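Long-range contacts in probable transcriptional regulator, LysR family protein (Rhodococcus sp., PDB 2QL3), which probably acts as a LysR-type DNA-binding transcription factor, the chain here being its C-terminal, periplasmic-binding-protein-like effector domain without the DNA-binding part: residues I7-Y12 with L55-V60; P67-V72 with A187-A192. One frame throughout, in Å; residues are numbered along the deposited sequence.

Contact 1: residues I7-Y12 with L55-V60; sequences IAVGCY and LDVAIV
With CG anti to the carbonyl carbon (chi1 -70°), Asp56 starts its side chain beside its own backbone N, and chi2 of -90° turns OD2 to Ala8 N; at the other end of the contact Tyr12 has the same first torsion (chi1 -63°), which sets CG on the side from which the ring meets Val60. The Asp56 bond is short and straight: Ala8 N reaches OD2 at 2.7 Å, on the anti side of the carboxylate. Ala8 O in turn accepts two backbone donors, Asp56 N at 2.8 Å and Val57 N at 3.2 Å, so the start of the parallel pairing is gripped by three bonds. From there the regular pattern runs on, with Gly10 N bonded to Val57 O and Ile59 N to Gly10 O. Beside Gly10 lies Leu55, whose CD2 is 3.7 Å from Gly10 N; a CB on the glycine would collide with Leu55 CD1. On the face of Val9 and Cys11, Val57 CG2 meets Val9 CG2 at 3.9 Å and the CD1 tip of Ile7 at 4.0 Å. Val60 CG1 sits over one face of the Tyr12 ring, displaced toward the rim and closest to CZ at 3.5 Å, a CH-pi contact. Strand 34-40 flanks strand 5-11 through further backbone bonds, while Phe201 of helix 196-205 covers Ile7, Val9 and Val57, and Leu20 of helix 20-30 covers Cys11 and Ile59.

Contact 2: residues P67-V72 with A187-A192; sequences PEWQTV and AWHQEA
Gln70 and Trp188 form the hydrogen-bonded pair of this antiparallel contact, Gln70 N reaching Trp188 O at 2.8 Å and Trp188 N reaching Gln70 O at 3.0 Å. A further backbone bond runs from Gln190 N to Glu68 O, while the Gln190 side chain adds a weak one, NE2 to Pro67 O. Within its own segment, His189 ND1 accepts Glu191 N in the plane of the imidazole, which ties the ring to the type I turn from His189 to Ala192. Aromatic contacts occupy both faces of the pairing. Gln70 CB lies over the Trp188 indole, displaced toward the rim and 3.3 Å from CE2, a CH-pi contact, and Val72 CG2 approaches the ring edge at CH2 (4.0 Å). An alanine in place of Trp188 would probably strip Gln70 CB and Val72 CG2 of their apolar cover and open a gap on that face. On the opposite face, Trp69 CE3 packs on Ala187 CB at 4.0 Å, and its NE1 lies near His189 CD2 in an oblique aromatic pair. Charge enters at the turn: Glu68 runs alongside His189, its CB over the ring, yet its OE2 is 3.8 Å from Glu191 OE2, a proximity likely to be unfavourable if both are ionised. The arrangement is an antiparallel strand pair at the surface end of the mixed sheet in the periplasmic-binding-protein-like fold of LysR effector domains, one strand leading into a surface turn.

In the fold
Both contacts belong to one mixed sheet, their centres about 11 Å apart, and both segments of contact 1 come earlier in the chain than either segment of contact 2. Strand 57-61 leads on through a short connection to strand 69-84, and strand 182-189 comes back from much later in the sequence to lie between the two. A probable hydrogen bond from Ala187 N to Ala58 O (2.7 Å) joins the contacts directly. The sheet thus passes from buried parallel pairing in contact 1 to antiparallel pairing nearer the surface in contact 2. Such mixing illustrates how a periplasmic-binding-protein-like domain assembles one lobe from chain segments far apart in sequence.

Contact 1: residues I7-Y12 with L55-V60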
ATOM      1  N   ILE A   7      19.814  13.150  -7.144  1.00 28.87           N
ATOM      2  CA  ILE A   7      19.914  12.629  -5.758  1.00 26.24           C
ATOM      3  C   ILE A   7      19.064  11.384  -5.691  1.00 23.30           C
ATOM      4  O   ILE A   7      17.970  11.373  -6.228  1.00 22.93           O
ATOM      5  CB  ILE A   7      19.504  13.664  -4.623  1.00 26.21           C
ATOM      6  CG1 ILE A   7      19.584  13.015  -3.252  1.00 25.37           C
ATOM      7  CG2 ILE A   7      18.077  14.282  -4.842  1.00 27.63           C
ATOM      8  CD1 ILE A   7      19.018  13.857  -2.095  1.00 28.44           C
ATOM      9  N   ALA A   8      19.577  10.341  -5.075  1.00 22.27           N
ATOM     10  CA  ALA A   8      18.786   9.113  -4.797  1.00 24.07           C
ATOM     11  C   ALA A   8      18.253   9.096  -3.356  1.00 23.67           C
ATOM     12  O   ALA A   8      19.011   9.121  -2.388  1.00 22.86           O
ATOM     13  CB  ALA A   8      19.549   7.820  -5.136  1.00 24.76           C
ATOM     14  N   VAL A   9      16.934   9.132  -3.272  1.00 23.70           N
ATOM     15  CA  VAL A   9      16.189   9.142  -2.001  1.00 23.05           C
ATOM     16  C   VAL A   9      15.418   7.830  -1.797  1.00 23.13           C
ATOM     17  O   VAL A   9      14.568   7.414  -2.620  1.00 22.77           O
ATOM     18  CB  VAL A   9      15.183  10.314  -1.926  1.00 22.50           C
ATOM     19  CG1 VAL A   9      14.484  10.332  -0.521  1.00 21.45           C
ATOM     20  CG2 VAL A   9      15.856  11.672  -2.232  1.00 23.89           C
ATOM     21  N   GLY A  10      15.729   7.143  -0.721  1.00 22.91           N
ATOM     22  CA  GLY A  10      14.987   5.915  -0.453  1.00 23.45           C
ATOM     23  C   GLY A  10      14.035   6.133   0.692  1.00 24.49           C
ATOM     24  O   GLY A  10      14.180   7.126   1.466  1.00 24.95           O
ATOM     25  N   CYS A  11      13.069   5.228   0.835  1.00 25.08           N
ATOM     26  CA  CYS A  11      12.220   5.214   2.031  1.00 25.96           C
ATOM     27  C   CYS A  11      11.530   3.875   2.229  1.00 26.18           C
ATOM     28  O   CYS A  11      11.509   3.068   1.291  1.00 27.23           O
ATOM     29  CB  CYS A  11      11.211   6.358   1.994  1.00 26.30           C
ATOM     30  SG  CYS A  11       9.835   6.103   0.934  1.00 27.16           S
ATOM     31  N   TYR A  12      10.979   3.641   3.431  1.00 26.36           N
ATOM     32  CA  TYR A  12      10.155   2.446   3.689  1.00 26.69           C
ATOM     33  C   TYR A  12       8.770   2.681   3.058  1.00 27.91           C
ATOM     34  O   TYR A  12       8.285   3.796   3.060  1.00 25.25           O
ATOM     35  CB  TYR A  12       9.956   2.181   5.193  1.00 25.54           C
ATOM     36  CG  TYR A  12      11.213   1.877   5.973  1.00 24.43           C
ATOM     37  CD1 TYR A  12      12.349   1.327   5.343  1.00 26.50           C
ATOM     38  CD2 TYR A  12      11.258   2.111   7.352  1.00 23.97           C
ATOM     39  CE1 TYR A  12      13.528   1.070   6.077  1.00 25.04           C
ATOM     40  CE2 TYR A  12      12.401   1.868   8.082  1.00 24.90           C
ATOM     41  CZ  TYR A  12      13.517   1.326   7.445  1.00 23.23           C
ATOM     42  OH  TYR A  12      14.649   1.117   8.169  1.00 22.71           O
ATOM     43  N   LEU A  55      21.774   4.755  -2.735  1.00 29.38           N
ATOM     44  CA  LEU A  55      20.948   5.823  -2.205  1.00 28.30           C
ATOM     45  C   LEU A  55      21.862   6.857  -1.579  1.00 28.04           C
ATOM     46  O   LEU A  55      22.896   6.492  -1.036  1.00 28.33           O
ATOM     47  CB  LEU A  55      19.972   5.308  -1.141  1.00 27.70           C
ATOM     48  CG  LEU A  55      18.942   4.263  -1.536  1.00 29.31           C
ATOM     49  CD1 LEU A  55      18.253   3.798  -0.246  1.00 28.26           C
ATOM     50  CD2 LEU A  55      17.961   4.858  -2.529  1.00 26.84           C
ATOM     51  N   ASP A  56      21.480   8.129  -1.678  1.00 26.42           N
ATOM     52  CA  ASP A  56      22.208   9.218  -1.010  1.00 27.61           C
ATOM     53  C   ASP A  56      21.687   9.344   0.425  1.00 26.81           C
ATOM     54  O   ASP A  56      22.458   9.471   1.373  1.00 26.51           O
ATOM     55  CB  ASP A  56      22.020  10.581  -1.704  1.00 26.59           C
ATOM     56  CG  ASP A  56      22.725  10.688  -3.099  1.00 33.79           C
ATOM     57  OD1 ASP A  56      23.899  11.099  -3.110  1.00 40.40           O
ATOM     58  OD2 ASP A  56      22.138  10.365  -4.175  1.00 29.89           O
ATOM     59  N   VAL A  57      20.356   9.323   0.549  1.00 26.29           N
ATOM     60  CA  VAL A  57      19.654   9.533   1.810  1.00 26.50           C
ATOM     61  C   VAL A  57      18.465   8.572   1.868  1.00 26.55           C
ATOM     62  O   VAL A  57      18.070   7.984   0.858  1.00 25.06           O
ATOM     63  CB  VAL A  57      19.166  11.013   2.012  1.00 27.34           C
ATOM     64  CG1 VAL A  57      20.345  11.998   2.013  1.00 28.42           C
ATOM     65  CG2 VAL A  57      18.166  11.424   0.949  1.00 24.80           C
ATOM     66  N   ALA A  58      17.969   8.370   3.082  1.00 26.92           N
ATOM     67  CA  ALA A  58      16.799   7.524   3.350  1.00 27.95           C
ATOM     68  C   ALA A  58      15.874   8.285   4.318  1.00 28.37           C
ATOM     69  O   ALA A  58      16.351   8.999   5.256  1.00 28.25           O
ATOM     70  CB  ALA A  58      17.275   6.200   3.981  1.00 27.09           C
ATOM     71  N   ILE A  59      14.573   8.165   4.088  1.00 27.09           N
ATOM     72  CA  ILE A  59      13.575   8.625   5.015  1.00 27.20           C
ATOM     73  C   ILE A  59      13.045   7.380   5.701  1.00 26.87           C
ATOM     74  O   ILE A  59      12.469   6.504   5.058  1.00 28.22           O
ATOM     75  CB  ILE A  59      12.408   9.331   4.322  1.00 27.76           C
ATOM     76  CG1 ILE A  59      12.924  10.491   3.424  1.00 28.35           C
ATOM     77  CG2 ILE A  59      11.368   9.793   5.344  1.00 25.66           C
ATOM     78  CD1 ILE A  59      13.722  11.535   4.130  1.00 23.07           C
ATOM     79  N   VAL A  60      13.273   7.276   7.014  1.00 26.26           N
ATOM     80  CA  VAL A  60      12.979   6.030   7.732  1.00 25.27           C
ATOM     81  C   VAL A  60      12.441   6.268   9.131  1.00 26.47           C
ATOM     82  O   VAL A  60      12.619   7.342   9.697  1.00 26.63           O
ATOM     83  CB  VAL A  60      14.241   5.088   7.856  1.00 25.33           C
ATOM     84  CG1 VAL A  60      14.593   4.521   6.536  1.00 23.66           C
ATOM     85  CG2 VAL A  60      15.444   5.816   8.454  1.00 21.27           C
TER

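Contact 2: residues P67-V72 with A187-A192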
ATOM      1  N   PRO A  67      24.076   2.275  13.960  1.00 31.84           N
ATOM      2  CA  PRO A  67      24.852   3.408  14.462  1.00 32.33           C
ATOM      3  C   PRO A  67      25.721   4.087  13.407  1.00 31.73           C
ATOM      4  O   PRO A  67      26.204   5.176  13.689  1.00 32.61           O
ATOM      5  CB  PRO A  67      25.748   2.772  15.549  1.00 32.13           C
ATOM      6  CG  PRO A  67      25.019   1.588  15.990  1.00 29.99           C
ATOM      7  CD  PRO A  67      24.340   1.043  14.740  1.00 32.40           C
ATOM      8  N   GLU A  68      25.934   3.477  12.231  1.00 31.46           N
ATOM      9  CA  GLU A  68      26.788   4.088  11.178  1.00 31.78           C
ATOM     10  C   GLU A  68      26.063   5.267  10.463  1.00 31.45           C
ATOM     11  O   GLU A  68      26.679   5.995   9.679  1.00 30.05           O
ATOM     12  CB  GLU A  68      27.250   3.035  10.131  1.00 31.97           C
ATOM     13  CG  GLU A  68      28.448   2.053  10.538  1.00 35.08           C
ATOM     14  CD  GLU A  68      29.243   1.473   9.311  1.00 34.45           C
ATOM     15  OE1 GLU A  68      28.798   0.483   8.637  1.00 36.19           O
ATOM     16  OE2 GLU A  68      30.365   1.981   9.032  1.00 34.39           O
ATOM     17  N   TRP A  69      24.751   5.410  10.725  1.00 29.34           N
ATOM     18  CA  TRP A  69      23.885   6.385  10.072  1.00 28.34           C
ATOM     19  C   TRP A  69      23.697   7.628  10.911  1.00 26.95           C
ATOM     20  O   TRP A  69      23.358   7.568  12.072  1.00 26.38           O
ATOM     21  CB  TRP A  69      22.512   5.755   9.789  1.00 27.74           C
ATOM     22  CG  TRP A  69      22.556   4.634   8.707  1.00 27.83           C
ATOM     23  CD1 TRP A  69      23.675   3.984   8.205  1.00 27.91           C
ATOM     24  CD2 TRP A  69      21.426   4.010   8.091  1.00 25.86           C
ATOM     25  NE1 TRP A  69      23.302   3.013   7.306  1.00 26.41           N
ATOM     26  CE2 TRP A  69      21.928   3.018   7.194  1.00 28.60           C
ATOM     27  CE3 TRP A  69      20.045   4.201   8.189  1.00 24.47           C
ATOM     28  CZ2 TRP A  69      21.085   2.237   6.401  1.00 28.78           C
ATOM     29  CZ3 TRP A  69      19.199   3.443   7.379  1.00 27.53           C
ATOM     30  CH2 TRP A  69      19.724   2.450   6.514  1.00 29.47           C
ATOM     31  N   GLN A  70      23.969   8.755  10.313  1.00 28.19           N
ATOM     32  CA  GLN A  70      23.627  10.052  10.859  1.00 28.91           C
ATOM     33  C   GLN A  70      22.135  10.203  10.574  1.00 29.20           C
ATOM     34  O   GLN A  70      21.656   9.740   9.533  1.00 27.98           O
ATOM     35  CB  GLN A  70      24.414  11.105  10.098  1.00 28.17           C
ATOM     36  CG  GLN A  70      25.910  11.071  10.358  1.00 34.21           C
ATOM     37  CD  GLN A  70      26.265  11.840  11.620  1.00 42.77           C
ATOM     38  OE1 GLN A  70      26.438  13.065  11.586  1.00 46.87           O
ATOM     39  NE2 GLN A  70      26.372  11.135  12.740  1.00 46.04           N
ATOM     40  N   THR A  71      21.402  10.808  11.492  1.00 29.99           N
ATOM     41  CA  THR A  71      19.954  10.981  11.334  1.00 30.77           C
ATOM     42  C   THR A  71      19.566  12.391  11.819  1.00 30.99           C
ATOM     43  O   THR A  71      20.272  12.967  12.625  1.00 28.93           O
ATOM     44  CB  THR A  71      19.112   9.953  12.145  1.00 30.68           C
ATOM     45  OG1 THR A  71      19.361  10.138  13.537  1.00 35.65           O
ATOM     46  CG2 THR A  71      19.393   8.467  11.740  1.00 28.43           C
ATOM     47  N   VAL A  72      18.454  12.930  11.319  1.00 30.57           N
ATOM     48  CA  VAL A  72      17.908  14.195  11.807  1.00 31.92           C
ATOM     49  C   VAL A  72      16.379  13.974  11.846  1.00 33.22           C
ATOM     50  O   VAL A  72      15.786  13.596  10.839  1.00 31.04           O
ATOM     51  CB  VAL A  72      18.260  15.401  10.856  1.00 32.50           C
ATOM     52  CG1 VAL A  72      17.363  16.598  11.151  1.00 34.45           C
ATOM     53  CG2 VAL A  72      19.700  15.883  11.009  1.00 32.57           C
ATOM     54  N   ALA A 187      18.093  10.124   6.977  1.00 22.41           N
ATOM     55  CA  ALA A 187      19.329   9.442   7.370  1.00 22.51           C
ATOM     56  C   ALA A 187      20.333   9.337   6.243  1.00 22.64           C
ATOM     57  O   ALA A 187      19.979   9.362   5.068  1.00 22.73           O
ATOM     58  CB  ALA A 187      18.987   8.015   7.957  1.00 23.30           C
ATOM     59  N   TRP A 188      21.603   9.286   6.594  1.00 22.73           N
ATOM     60  CA  TRP A 188      22.659   9.049   5.622  1.00 23.25           C
ATOM     61  C   TRP A 188      23.811   8.402   6.353  1.00 24.29           C
ATOM     62  O   TRP A 188      23.878   8.457   7.553  1.00 25.23           O
ATOM     63  CB  TRP A 188      23.116  10.335   4.937  1.00 23.85           C
ATOM     64  CG  TRP A 188      23.739  11.355   5.859  1.00 24.15           C
ATOM     65  CD1 TRP A 188      25.061  11.550   6.092  1.00 25.24           C
ATOM     66  CD2 TRP A 188      23.037  12.284   6.698  1.00 25.49           C
ATOM     67  NE1 TRP A 188      25.248  12.572   7.023  1.00 25.51           N
ATOM     68  CE2 TRP A 188      24.021  13.041   7.408  1.00 24.77           C
ATOM     69  CE3 TRP A 188      21.673  12.562   6.912  1.00 23.91           C
ATOM     70  CZ2 TRP A 188      23.686  14.075   8.284  1.00 22.54           C
ATOM     71  CZ3 TRP A 188      21.326  13.578   7.797  1.00 24.62           C
ATOM     72  CH2 TRP A 188      22.338  14.321   8.487  1.00 22.70           C
ATOM     73  N   HIS A 189      24.729   7.805   5.628  1.00 25.29           N
ATOM     74  CA  HIS A 189      25.810   7.050   6.259  1.00 26.94           C
ATOM     75  C   HIS A 189      26.960   7.986   6.716  1.00 27.70           C
ATOM     76  O   HIS A 189      27.420   8.811   5.941  1.00 27.02           O
ATOM     77  CB  HIS A 189      26.258   6.030   5.210  1.00 27.85           C
ATOM     78  CG  HIS A 189      27.065   4.893   5.739  1.00 28.35           C
ATOM     79  ND1 HIS A 189      28.368   5.038   6.165  1.00 25.49           N
ATOM     80  CD2 HIS A 189      26.781   3.571   5.832  1.00 32.00           C
ATOM     81  CE1 HIS A 189      28.849   3.855   6.515  1.00 29.15           C
ATOM     82  NE2 HIS A 189      27.907   2.943   6.316  1.00 28.64           N
ATOM     83  N   GLN A 190      27.375   7.873   7.995  1.00 28.14           N
ATOM     84  CA  GLN A 190      28.558   8.530   8.590  1.00 29.15           C
ATOM     85  C   GLN A 190      29.743   8.718   7.673  1.00 29.20           C
ATOM     86  O   GLN A 190      30.488   9.682   7.814  1.00 29.38           O
ATOM     87  CB  GLN A 190      29.126   7.640   9.697  1.00 30.77           C
ATOM     88  CG  GLN A 190      29.140   8.232  11.051  1.00 32.36           C
ATOM     89  CD  GLN A 190      29.144   7.161  12.052  1.00 34.12           C
ATOM     90  OE1 GLN A 190      29.883   6.167  11.929  1.00 36.65           O
ATOM     91  NE2 GLN A 190      28.235   7.277  13.015  1.00 37.81           N
ATOM     92  N   GLU A 191      29.974   7.751   6.805  1.00 29.17           N
ATOM     93  CA  GLU A 191      31.212   7.708   6.034  1.00 30.70           C
ATOM     94  C   GLU A 191      31.010   8.166   4.619  1.00 30.08           C
ATOM     95  O   GLU A 191      31.961   8.193   3.854  1.00 29.43           O
ATOM     96  CB  GLU A 191      31.682   6.265   5.961  1.00 30.95           C
ATOM     97  CG  GLU A 191      31.641   5.599   7.323  1.00 36.04           C
ATOM     98  CD  GLU A 191      32.986   5.409   7.948  1.00 41.06           C
ATOM     99  OE1 GLU A 191      34.038   5.862   7.412  1.00 45.16           O
ATOM    100  OE2 GLU A 191      32.986   4.763   9.000  1.00 45.01           O
ATOM    101  N   ALA A 192      29.753   8.430   4.241  1.00 29.28           N
ATOM    102  CA  ALA A 192      29.472   8.967   2.919  1.00 28.60           C
ATOM    103  C   ALA A 192      30.083  10.369   2.739  1.00 26.89           C
ATOM    104  O   ALA A 192      30.115  11.161   3.677  1.00 26.21           O
ATOM    105  CB  ALA A 192      27.971   9.004   2.664  1.00 28.18           C
TER